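Odorant-binding protein (Phormia regina, PDB 5DIC) binds long-chain fatty acids such as palmitate and, as a secreted odorant-binding protein of the fly's oral disk, probably carries them to where they are sensed or taken up. Local coordinates at residues A[48-53]-A[57-62]; A[62-67]-A[102-107]; A[68-73]-A[84-89]. All blocks are in the same frame, centred on the assembly; numbering follows the deposited sequence.

Contact 1: A[48-53]-A[57-62]; sequences FGTCFF and GTLKDG. With PLM (palmitic acid), chain B.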
loop_
_atom_site.group_PDB
_atom_site.type_symbol
_atom_site.label_atom_id
_atom_site.label_comp_id
_atom_site.label_asym_id
_atom_site.label_seq_id
_atom_site.Cartn_x
_atom_site.Cartn_y
_atom_site.Cartn_z
ATOM N N PHE A 48 -3.997 -8.748 1.618
ATOM C CA PHE A 48 -3.642 -8.407 0.247
ATOM C C PHE A 48 -2.873 -7.088 0.179
ATOM O O PHE A 48 -1.846 -7.002 -0.485
ATOM C CB PHE A 48 -4.905 -8.293 -0.625
ATOM C CG PHE A 48 -4.588 -7.744 -1.991
ATOM C CD1 PHE A 48 -4.607 -6.391 -2.200
ATOM C CD2 PHE A 48 -4.195 -8.563 -3.029
ATOM C CE1 PHE A 48 -4.205 -5.847 -3.406
ATOM C CE2 PHE A 48 -3.812 -8.048 -4.237
ATOM C CZ PHE A 48 -3.807 -6.691 -4.432
ATOM N N GLY A 49 -3.391 -6.065 0.836
ATOM C CA GLY A 49 -2.755 -4.756 0.749
ATOM C C GLY A 49 -1.370 -4.795 1.349
ATOM O O GLY A 49 -0.444 -4.229 0.798
ATOM N N THR A 50 -1.240 -5.453 2.508
ATOM C CA THR A 50 0.070 -5.619 3.123
ATOM C C THR A 50 1.046 -6.302 2.196
ATOM O O THR A 50 2.177 -5.845 1.999
ATOM C CB THR A 50 -0.103 -6.352 4.463
ATOM O OG1 THR A 50 -0.941 -5.585 5.336
ATOM C CG2 THR A 50 1.175 -6.560 5.168
ATOM N N CYS A 51 0.595 -7.409 1.615
ATOM C CA CYS A 51 1.390 -8.109 0.622
ATOM C C CYS A 51 1.812 -7.197 -0.524
ATOM O O CYS A 51 2.957 -7.227 -0.962
ATOM C CB CYS A 51 0.611 -9.313 0.091
ATOM S SG CYS A 51 1.378 -10.251 -1.217
ATOM N N PHE A 52 0.872 -6.389 -1.022
ATOM C CA PHE A 52 1.173 -5.547 -2.159
ATOM C C PHE A 52 2.319 -4.614 -1.802
ATOM O O PHE A 52 3.258 -4.439 -2.584
ATOM C CB PHE A 52 -0.087 -4.816 -2.595
ATOM C CG PHE A 52 0.110 -3.993 -3.825
ATOM C CD1 PHE A 52 -0.038 -4.564 -5.081
ATOM C CD2 PHE A 52 0.464 -2.669 -3.740
ATOM C CE1 PHE A 52 0.170 -3.823 -6.220
ATOM C CE2 PHE A 52 0.688 -1.913 -4.887
ATOM C CZ PHE A 52 0.542 -2.516 -6.113
ATOM N N PHE A 53 2.210 -3.955 -0.658
ATOM C CA PHE A 53 3.265 -3.046 -0.233
ATOM C C PHE A 53 4.582 -3.709 0.052
ATOM O O PHE A 53 5.639 -3.101 -0.159
ATOM C CB PHE A 53 2.742 -2.157 0.911
ATOM C CG PHE A 53 1.666 -1.204 0.422
ATOM C CD1 PHE A 53 1.942 -0.270 -0.567
ATOM C CD2 PHE A 53 0.380 -1.296 0.899
ATOM C CE1 PHE A 53 0.946 0.544 -1.068
ATOM C CE2 PHE A 53 -0.630 -0.484 0.426
ATOM C CZ PHE A 53 -0.342 0.434 -0.572
ATOM N N GLY A 57 8.260 -3.350 -2.402
ATOM C CA GLY A 57 9.465 -2.959 -1.720
ATOM C C GLY A 57 9.292 -1.840 -0.714
ATOM O O GLY A 57 10.300 -1.323 -0.204
ATOM N N THR A 58 8.057 -1.473 -0.361
ATOM C CA THR A 58 7.821 -0.370 0.545
ATOM C C THR A 58 7.618 -0.760 2.012
ATOM O O THR A 58 7.617 0.115 2.882
ATOM C CB THR A 58 6.621 0.501 0.084
ATOM O OG1 THR A 58 5.405 -0.267 0.046
ATOM C CG2 THR A 58 6.925 1.187 -1.255
ATOM N N LEU A 59 7.428 -2.040 2.278
ATOM C CA LEU A 59 7.129 -2.523 3.612
ATOM C C LEU A 59 7.802 -3.858 3.822
ATOM O O LEU A 59 7.772 -4.713 2.943
ATOM C CB LEU A 59 5.614 -2.688 3.776
ATOM C CG LEU A 59 5.085 -3.057 5.160
ATOM C CD1 LEU A 59 5.267 -1.922 6.135
ATOM C CD2 LEU A 59 3.622 -3.485 5.101
ATOM N N LYS A 60 8.450 -4.022 4.968
ATOM C CA LYS A 60 9.085 -5.305 5.284
ATOM C C LYS A 60 8.998 -5.525 6.779
ATOM O O LYS A 60 9.453 -4.672 7.551
ATOM C CB LYS A 60 10.530 -5.323 4.823
ATOM C CG LYS A 60 11.250 -6.594 5.172
ATOM C CD LYS A 60 12.686 -6.566 4.657
ATOM C CE LYS A 60 13.406 -7.875 4.916
ATOM N NZ LYS A 60 13.264 -8.840 3.785
ATOM N N ASP A 61 8.372 -6.613 7.204
ATOM C CA ASP A 61 8.268 -6.916 8.660
ATOM C C ASP A 61 7.636 -5.768 9.433
ATOM O O ASP A 61 8.043 -5.467 10.549
ATOM C CB ASP A 61 9.636 -7.302 9.223
ATOM C CG ASP A 61 10.201 -8.534 8.585
ATOM O OD1 ASP A 61 9.451 -9.357 8.019
ATOM O OD2 ASP A 61 11.436 -8.686 8.660
ATOM N N GLY A 62 6.653 -5.107 8.823
ATOM C CA GLY A 62 5.968 -4.000 9.457
ATOM C C GLY A 62 6.738 -2.690 9.454
ATOM O O GLY A 62 6.253 -1.722 10.050
HETATM C C1 PLM B . 5.392 -0.896 -8.510
HETATM O O1 PLM B . 6.070 -0.032 -7.893
HETATM O O2 PLM B . 5.733 -2.091 -8.561
HETATM C C2 PLM B . 4.085 -0.559 -9.184
HETATM C C3 PLM B . 3.600 0.850 -8.875
HETATM C C4 PLM B . 3.089 0.965 -7.454
HETATM C C5 PLM B . 2.296 2.254 -7.325
HETATM C C6 PLM B . 2.037 2.593 -5.876
HETATM C C7 PLM B . 3.287 3.150 -5.234
HETATM C C8 PLM B . 2.865 3.660 -3.881
HETATM C C9 PLM B . 4.086 3.645 -2.994
HETATM C CA PLM B . 3.935 4.425 -1.698
HETATM C CB PLM B . 3.909 3.595 -0.431
HETATM C CC PLM B . 3.257 4.340 0.729
HETATM C CD PLM B . 2.235 3.460 1.448
HETATM C CE PLM B . 2.860 2.247 2.163
HETATM C CF PLM B . 1.805 1.480 2.981
HETATM C CG PLM B . 2.338 0.306 3.787
#
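One carbonyl oxygen, F53 O, takes two hydrogen bonds from the same residue, T58, and a third, weak one from the backbone of L59. T58 N lies 2.9 Å from F53 O and nearly in line with its C=O bond (C=O...N 173°). The hydroxyl T58 OG1, also 2.9 Å from F53 O, comes from the flank instead, at 114° and tilted out of the carbonyl plane. Its position follows from chi1 of 61°, which sets OG1 between the backbone N and the carbonyl carbon of T58, facing back to the helix. The same rotation turns T58 CG2 to the palmitate, 3.9 Å from its carbon CB. The F53 ring is sandwiched: the palmitate carbon CF sits over the centre of one face, 3.6 Å above the plane, while F52 CD2 covers the opposite face nearer the rim, and T58 OG1 lies at the edge. Cut back to an alanine, this side chain would lose its ring, and the tail end of the palmitate and F52 CD2 would probably be left without the surface that separates and supports them. Apolar packing extends the contact toward the strand, with F53 CB 4.1 Å from L59 CB and T50 CG2 3.9 Å from L59 CD2; T50 OG1 is bonded to K46 O within its own helix. G57, the first residue to leave helix 43-55, turns the chain. Its positive phi and the backbone bonds back into the last turn, T58 N to F53 O among them, make a Schellman motif, to which the T58 hydroxyl adds a side-chain bond, here built into the wall of the fatty-acid pocket of a PBP/GOBP-family protein.

Contact 2: A[62-67]-A[102-107]; sequences GVVQEA and FKIFEC. With PLM (palmitic acid), chain B.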
loop_
_atom_site.group_PDB
_atom_site.type_symbol
_atom_site.label_atom_id
_atom_site.label_comp_id
_atom_site.label_asym_id
_atom_site.label_seq_id
_atom_site.Cartn_x
_atom_site.Cartn_y
_atom_site.Cartn_z
ATOM N N GLY A 62 6.653 -5.107 8.823
ATOM C CA GLY A 62 5.968 -4.000 9.457
ATOM C C GLY A 62 6.738 -2.690 9.454
ATOM O O GLY A 62 6.253 -1.722 10.050
ATOM N N VAL A 63 7.898 -2.651 8.804
ATOM C CA VAL A 63 8.763 -1.473 8.789
ATOM C C VAL A 63 8.678 -0.845 7.391
ATOM O O VAL A 63 8.851 -1.528 6.390
ATOM C CB VAL A 63 10.224 -1.881 9.106
ATOM C CG1 VAL A 63 11.137 -0.664 9.064
ATOM C CG2 VAL A 63 10.303 -2.591 10.450
ATOM N N VAL A 64 8.426 0.454 7.351
ATOM C CA VAL A 64 8.368 1.170 6.084
ATOM C C VAL A 64 9.760 1.362 5.513
ATOM O O VAL A 64 10.685 1.792 6.228
ATOM C CB VAL A 64 7.618 2.491 6.237
ATOM C CG1 VAL A 64 7.621 3.245 4.930
ATOM C CG2 VAL A 64 6.201 2.262 6.751
ATOM N N GLN A 65 9.919 1.014 4.234
ATOM C CA GLN A 65 11.215 1.116 3.550
ATOM C C GLN A 65 11.310 2.506 2.939
ATOM O O GLN A 65 10.757 2.769 1.862
ATOM C CB GLN A 65 11.378 0.036 2.517
ATOM C CG GLN A 65 11.237 -1.350 3.102
ATOM C CD GLN A 65 12.167 -1.587 4.245
ATOM O OE1 GLN A 65 13.386 -1.360 4.110
ATOM N NE2 GLN A 65 11.617 -1.903 5.431
ATOM N N GLU A 66 11.925 3.422 3.679
ATOM C CA GLU A 66 11.755 4.839 3.402
ATOM C C GLU A 66 12.342 5.267 2.060
ATOM O O GLU A 66 11.737 6.076 1.363
ATOM C CB GLU A 66 12.379 5.659 4.523
ATOM C CG GLU A 66 11.717 5.374 5.856
ATOM C CD GLU A 66 12.287 6.152 6.990
ATOM O OE1 GLU A 66 12.823 7.260 6.759
ATOM O OE2 GLU A 66 12.188 5.628 8.117
ATOM N N ALA A 67 13.487 4.731 1.684
ATOM C CA ALA A 67 14.091 5.117 0.430
ATOM C C ALA A 67 13.216 4.736 -0.759
ATOM O O ALA A 67 13.149 5.477 -1.739
ATOM C CB ALA A 67 15.495 4.516 0.289
ATOM N N PHE A 102 -2.472 -2.359 6.825
ATOM C CA PHE A 102 -3.663 -1.566 6.556
ATOM C C PHE A 102 -3.622 -0.205 7.259
ATOM O O PHE A 102 -3.909 0.823 6.622
ATOM C CB PHE A 102 -4.885 -2.354 7.019
ATOM C CG PHE A 102 -6.166 -1.584 6.927
ATOM C CD1 PHE A 102 -6.603 -1.101 5.710
ATOM C CD2 PHE A 102 -6.914 -1.335 8.055
ATOM C CE1 PHE A 102 -7.776 -0.391 5.605
ATOM C CE2 PHE A 102 -8.084 -0.623 7.965
ATOM C CZ PHE A 102 -8.525 -0.154 6.732
ATOM N N LYS A 103 -3.249 -0.182 8.537
ATOM C CA LYS A 103 -3.227 1.075 9.278
ATOM C C LYS A 103 -2.166 2.033 8.751
ATOM O O LYS A 103 -2.394 3.246 8.727
ATOM C CB LYS A 103 -3.068 0.812 10.769
ATOM C CG LYS A 103 -4.349 0.291 11.403
ATOM C CD LYS A 103 -4.184 0.096 12.897
ATOM C CE LYS A 103 -5.517 -0.008 13.635
ATOM N NZ LYS A 103 -5.498 0.697 14.967
ATOM N N ILE A 104 -1.012 1.513 8.349
ATOM C CA ILE A 104 -0.000 2.393 7.741
ATOM C C ILE A 104 -0.526 2.990 6.437
ATOM O O ILE A 104 -0.414 4.196 6.196
ATOM C CB ILE A 104 1.317 1.641 7.524
ATOM C CG1 ILE A 104 1.929 1.205 8.852
ATOM C CG2 ILE A 104 2.310 2.516 6.768
ATOM C CD1 ILE A 104 3.050 0.208 8.723
ATOM N N PHE A 105 -1.116 2.144 5.611
ATOM C CA PHE A 105 -1.727 2.620 4.364
ATOM C C PHE A 105 -2.769 3.713 4.624
ATOM O O PHE A 105 -2.799 4.737 3.944
ATOM C CB PHE A 105 -2.341 1.430 3.622
ATOM C CG PHE A 105 -3.275 1.801 2.511
ATOM C CD1 PHE A 105 -2.791 2.273 1.297
ATOM C CD2 PHE A 105 -4.657 1.659 2.666
ATOM C CE1 PHE A 105 -3.661 2.608 0.268
ATOM C CE2 PHE A 105 -5.525 1.969 1.636
ATOM C CZ PHE A 105 -5.024 2.455 0.445
ATOM N N GLU A 106 -3.635 3.492 5.612
ATOM C CA GLU A 106 -4.657 4.491 5.926
ATOM C C GLU A 106 -4.057 5.822 6.344
ATOM O O GLU A 106 -4.558 6.885 5.967
ATOM C CB GLU A 106 -5.606 3.997 7.036
ATOM C CG GLU A 106 -6.555 2.841 6.654
ATOM C CD GLU A 106 -8.039 3.170 6.841
ATOM O OE1 GLU A 106 -8.611 3.818 5.937
ATOM O OE2 GLU A 106 -8.656 2.760 7.858
ATOM N N CYS A 107 -2.943 5.754 7.060
ATOM C CA CYS A 107 -2.250 6.963 7.478
ATOM C C CYS A 107 -1.691 7.707 6.258
ATOM O O CYS A 107 -1.832 8.932 6.165
ATOM C CB CYS A 107 -1.169 6.646 8.485
ATOM S SG CYS A 107 -0.260 8.068 9.145
HETATM C C1 PLM B . 5.392 -0.896 -8.510
HETATM O O1 PLM B . 6.070 -0.032 -7.893
HETATM O O2 PLM B . 5.733 -2.091 -8.561
HETATM C C2 PLM B . 4.085 -0.559 -9.184
HETATM C C3 PLM B . 3.600 0.850 -8.875
HETATM C C4 PLM B . 3.089 0.965 -7.454
HETATM C C5 PLM B . 2.296 2.254 -7.325
HETATM C C6 PLM B . 2.037 2.593 -5.876
HETATM C C7 PLM B . 3.287 3.150 -5.234
HETATM C C8 PLM B . 2.865 3.660 -3.881
HETATM C C9 PLM B . 4.086 3.645 -2.994
HETATM C CA PLM B . 3.935 4.425 -1.698
HETATM C CB PLM B . 3.909 3.595 -0.431
HETATM C CC PLM B . 3.257 4.340 0.729
HETATM C CD PLM B . 2.235 3.460 1.448
HETATM C CE PLM B . 2.860 2.247 2.163
HETATM C CF PLM B . 1.805 1.480 2.981
HETATM C CG PLM B . 2.338 0.306 3.787
#
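V64 and I104 meet through one methyl each, V64 CG2 lying 3.9 Å from I104 CG2, and the two side chains run past each other in opposite directions. This is the tight part of a small interface that buries 100 Å² in all. I104 serves several neighbours with separate branches. Its CG2, anti to the backbone N because chi1 is -64°, also reaches the terminal methyl of the palmitate, CG, at 3.7 Å. On the other branch, I104 CD1 rests 4.0 Å from G62 O, a van der Waals contact with the turn. One helical step on, the backbone of F105 adds to the lining, its CA 4.0 Å from the palmitate carbon CF. The backbones themselves stay well apart: even the nearest CA atoms, those of V64 and I104, are 8.6 Å from each other, so the space is bridged mostly by side chains, with G62 O the one backbone atom that touches across. On the outer side the packing thins out: V63 is exposed and points away from the helix, and polar groups take over, with Q65 folding back over the strand to give a hydrogen bond from NE2 to V63 O (3.0 Å), the donor standing 62° out of the carbonyl plane. E66 forms a salt bridge with K90, and K103 and E106 of helix 97-113 are exposed. With no polar bond between the two segments, cohesion here rests on dispersion and the exclusion of water, which suits a surface that meets the hydrocarbon end of a fatty acid.

Contact 3: A[68-73]-A[84-89]; sequences VVLEKL and AALDKC. With PLM (palmitic acid), chain B.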
loop_
_atom_site.group_PDB
_atom_site.type_symbol
_atom_site.label_atom_id
_atom_site.label_comp_id
_atom_site.label_asym_id
_atom_site.label_seq_id
_atom_site.Cartn_x
_atom_site.Cartn_y
_atom_site.Cartn_z
ATOM N N VAL A 68 12.544 3.591 -0.673
ATOM C CA VAL A 68 11.680 3.148 -1.749
ATOM C C VAL A 68 10.421 3.998 -1.825
ATOM O O VAL A 68 10.012 4.412 -2.906
ATOM C CB VAL A 68 11.372 1.649 -1.654
ATOM C CG1 VAL A 68 10.429 1.239 -2.759
ATOM C CG2 VAL A 68 12.649 0.831 -1.716
ATOM N N VAL A 69 9.844 4.302 -0.669
ATOM C CA VAL A 69 8.695 5.202 -0.638
ATOM C C VAL A 69 9.068 6.543 -1.268
ATOM O O VAL A 69 8.309 7.076 -2.061
ATOM C CB VAL A 69 8.174 5.353 0.804
ATOM C CG1 VAL A 69 7.135 6.460 0.868
ATOM C CG2 VAL A 69 7.607 4.034 1.297
ATOM N N LEU A 70 10.203 7.106 -0.855
ATOM C CA LEU A 70 10.638 8.357 -1.454
ATOM C C LEU A 70 10.861 8.251 -2.956
ATOM O O LEU A 70 10.449 9.129 -3.719
ATOM C CB LEU A 70 11.912 8.859 -0.763
ATOM C CG LEU A 70 11.668 9.409 0.643
ATOM C CD1 LEU A 70 12.964 9.399 1.435
ATOM C CD2 LEU A 70 11.091 10.818 0.616
ATOM N N GLU A 71 11.515 7.198 -3.396
ATOM C CA GLU A 71 11.758 7.041 -4.836
ATOM C C GLU A 71 10.453 7.040 -5.625
ATOM O O GLU A 71 10.361 7.644 -6.699
ATOM C CB GLU A 71 12.521 5.763 -5.145
ATOM C CG GLU A 71 12.874 5.555 -6.626
ATOM C CD GLU A 71 13.939 6.504 -7.134
ATOM O OE1 GLU A 71 14.722 7.042 -6.322
ATOM O OE2 GLU A 71 14.003 6.688 -8.366
ATOM N N LYS A 72 9.459 6.350 -5.088
ATOM C CA LYS A 72 8.204 6.183 -5.792
ATOM C C LYS A 72 7.271 7.367 -5.694
ATOM O O LYS A 72 6.504 7.629 -6.627
ATOM C CB LYS A 72 7.522 4.893 -5.402
ATOM C CG LYS A 72 8.322 3.661 -5.827
ATOM C CD LYS A 72 7.592 2.373 -5.473
ATOM C CE LYS A 72 8.421 1.163 -5.789
ATOM N NZ LYS A 72 8.446 0.864 -7.226
ATOM N N LEU A 73 7.270 8.084 -4.567
ATOM C CA LEU A 73 6.298 9.127 -4.336
ATOM C C LEU A 73 6.839 10.542 -4.441
ATOM O O LEU A 73 6.065 11.466 -4.724
ATOM C CB LEU A 73 5.640 8.990 -2.968
ATOM C CG LEU A 73 4.853 7.727 -2.682
ATOM C CD1 LEU A 73 4.234 7.848 -1.305
ATOM C CD2 LEU A 73 3.780 7.503 -3.728
ATOM N N ALA A 84 7.475 14.160 5.349
ATOM C CA ALA A 84 6.584 14.489 6.436
ATOM C C ALA A 84 5.574 13.359 6.655
ATOM O O ALA A 84 5.269 12.991 7.795
ATOM C CB ALA A 84 5.866 15.802 6.165
ATOM N N ALA A 85 5.058 12.776 5.575
ATOM C CA ALA A 85 4.126 11.644 5.697
ATOM C C ALA A 85 4.815 10.425 6.305
ATOM O O ALA A 85 4.239 9.726 7.144
ATOM C CB ALA A 85 3.584 11.281 4.336
ATOM N N LEU A 86 6.065 10.189 5.920
ATOM C CA LEU A 86 6.847 9.137 6.552
ATOM C C LEU A 86 6.984 9.368 8.042
ATOM O O LEU A 86 6.802 8.444 8.837
ATOM C CB LEU A 86 8.236 9.017 5.905
ATOM C CG LEU A 86 8.245 8.291 4.558
ATOM C CD1 LEU A 86 9.488 8.647 3.783
ATOM C CD2 LEU A 86 8.138 6.809 4.749
ATOM N N ASP A 87 7.291 10.605 8.440
ATOM C CA ASP A 87 7.484 10.877 9.849
ATOM C C ASP A 87 6.227 10.593 10.648
ATOM O O ASP A 87 6.284 10.140 11.797
ATOM C CB ASP A 87 7.881 12.333 10.072
ATOM C CG ASP A 87 9.353 12.603 9.786
ATOM O OD1 ASP A 87 10.164 11.654 9.753
ATOM O OD2 ASP A 87 9.700 13.790 9.633
ATOM N N LYS A 88 5.084 10.887 10.048
ATOM C CA LYS A 88 3.801 10.697 10.717
ATOM C C LYS A 88 3.251 9.280 10.691
ATOM O O LYS A 88 2.515 8.900 11.615
ATOM C CB LYS A 88 2.798 11.647 10.103
ATOM C CG LYS A 88 3.190 13.076 10.408
ATOM C CD LYS A 88 2.053 13.941 10.902
ATOM C CE LYS A 88 1.243 14.505 9.752
ATOM N NZ LYS A 88 0.091 15.296 10.266
ATOM N N CYS A 89 3.617 8.495 9.688
ATOM C CA CYS A 89 2.963 7.218 9.481
ATOM C C CYS A 89 3.807 5.996 9.710
ATOM O O CYS A 89 3.264 4.892 9.860
ATOM C CB CYS A 89 2.418 7.170 8.061
ATOM S SG CYS A 89 1.154 8.424 7.714
HETATM C C1 PLM B . 5.392 -0.896 -8.510
HETATM O O1 PLM B . 6.070 -0.032 -7.893
HETATM O O2 PLM B . 5.733 -2.091 -8.561
HETATM C C2 PLM B . 4.085 -0.559 -9.184
HETATM C C3 PLM B . 3.600 0.850 -8.875
HETATM C C4 PLM B . 3.089 0.965 -7.454
HETATM C C5 PLM B . 2.296 2.254 -7.325
HETATM C C6 PLM B . 2.037 2.593 -5.876
HETATM C C7 PLM B . 3.287 3.150 -5.234
HETATM C C8 PLM B . 2.865 3.660 -3.881
HETATM C C9 PLM B . 4.086 3.645 -2.994
HETATM C CA PLM B . 3.935 4.425 -1.698
HETATM C CB PLM B . 3.909 3.595 -0.431
HETATM C CC PLM B . 3.257 4.340 0.729
HETATM C CD PLM B . 2.235 3.460 1.448
HETATM C CE PLM B . 2.860 2.247 2.163
HETATM C CF PLM B . 1.805 1.480 2.981
HETATM C CG PLM B . 2.338 0.306 3.787
#
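V69 and L70 of the helical segment 68-73 both rest on L86, one on each of its two methyls. V69 comes first: its CG1 lies 4.0 Å from L86 CD2, the two side chains passing in opposite directions, while its other methyl, CG2, is 4.1 Å from the palmitate carbon CB. With chi1 at 171°, the valine thus divides its branches between the neighbouring helix and the ligand. L70 follows, and its branch carbon CG stands 3.9 Å from L86 CD1. Although its first bond does not aim at helix 79-89, the end of the side chain bends nearer, and it crosses L86 at a slant. K72 belongs to the ligand face of the helix. Its chain is extended until a bend at chi4 (-76°) brings NZ to the palmitate carboxylate, where it gives a hydrogen bond of 2.6 Å to O1; the charge of the lysine would probably favour the ionised acid. L73 ends the walk with a hydrocarbon contact, CD1 being 3.5 Å from the palmitate carbon CA. The segment therefore grips the fatty acid at its head through K72 and along its chain through V69 and L73, with L86 packed behind. In the fold, V82 extends the packing of V69 and L70 along helix 79-89, V64 of strand 63-64 touches both V69 and L86, and F108 of helix 97-113 covers L86 from its own helix.

After the helices 6-22 and 27-34, the chain enters helix 43-55, whose end contact 1 joins to strand 59-60, closing a very short loop. Contact 2 opens only after contact 1 has closed, though G62 belongs to both; it spans the 34 residues to helix 97-113. Contact 3, between helices 66-77 and 79-89, nests inside that larger loop. The hairpin couples contacts 1 and 2, with a probable hydrogen bond from Q65 N to T58 O (2.8 Å) just beyond the strand ends, while the C89–C107 disulfide covalently joins contacts 2 and 3. All three contacts touch the same palmitate: helices 43-55, 66-77 and 97-113 line it, with T58 beside the hairpin, and helix 79-89 packs behind.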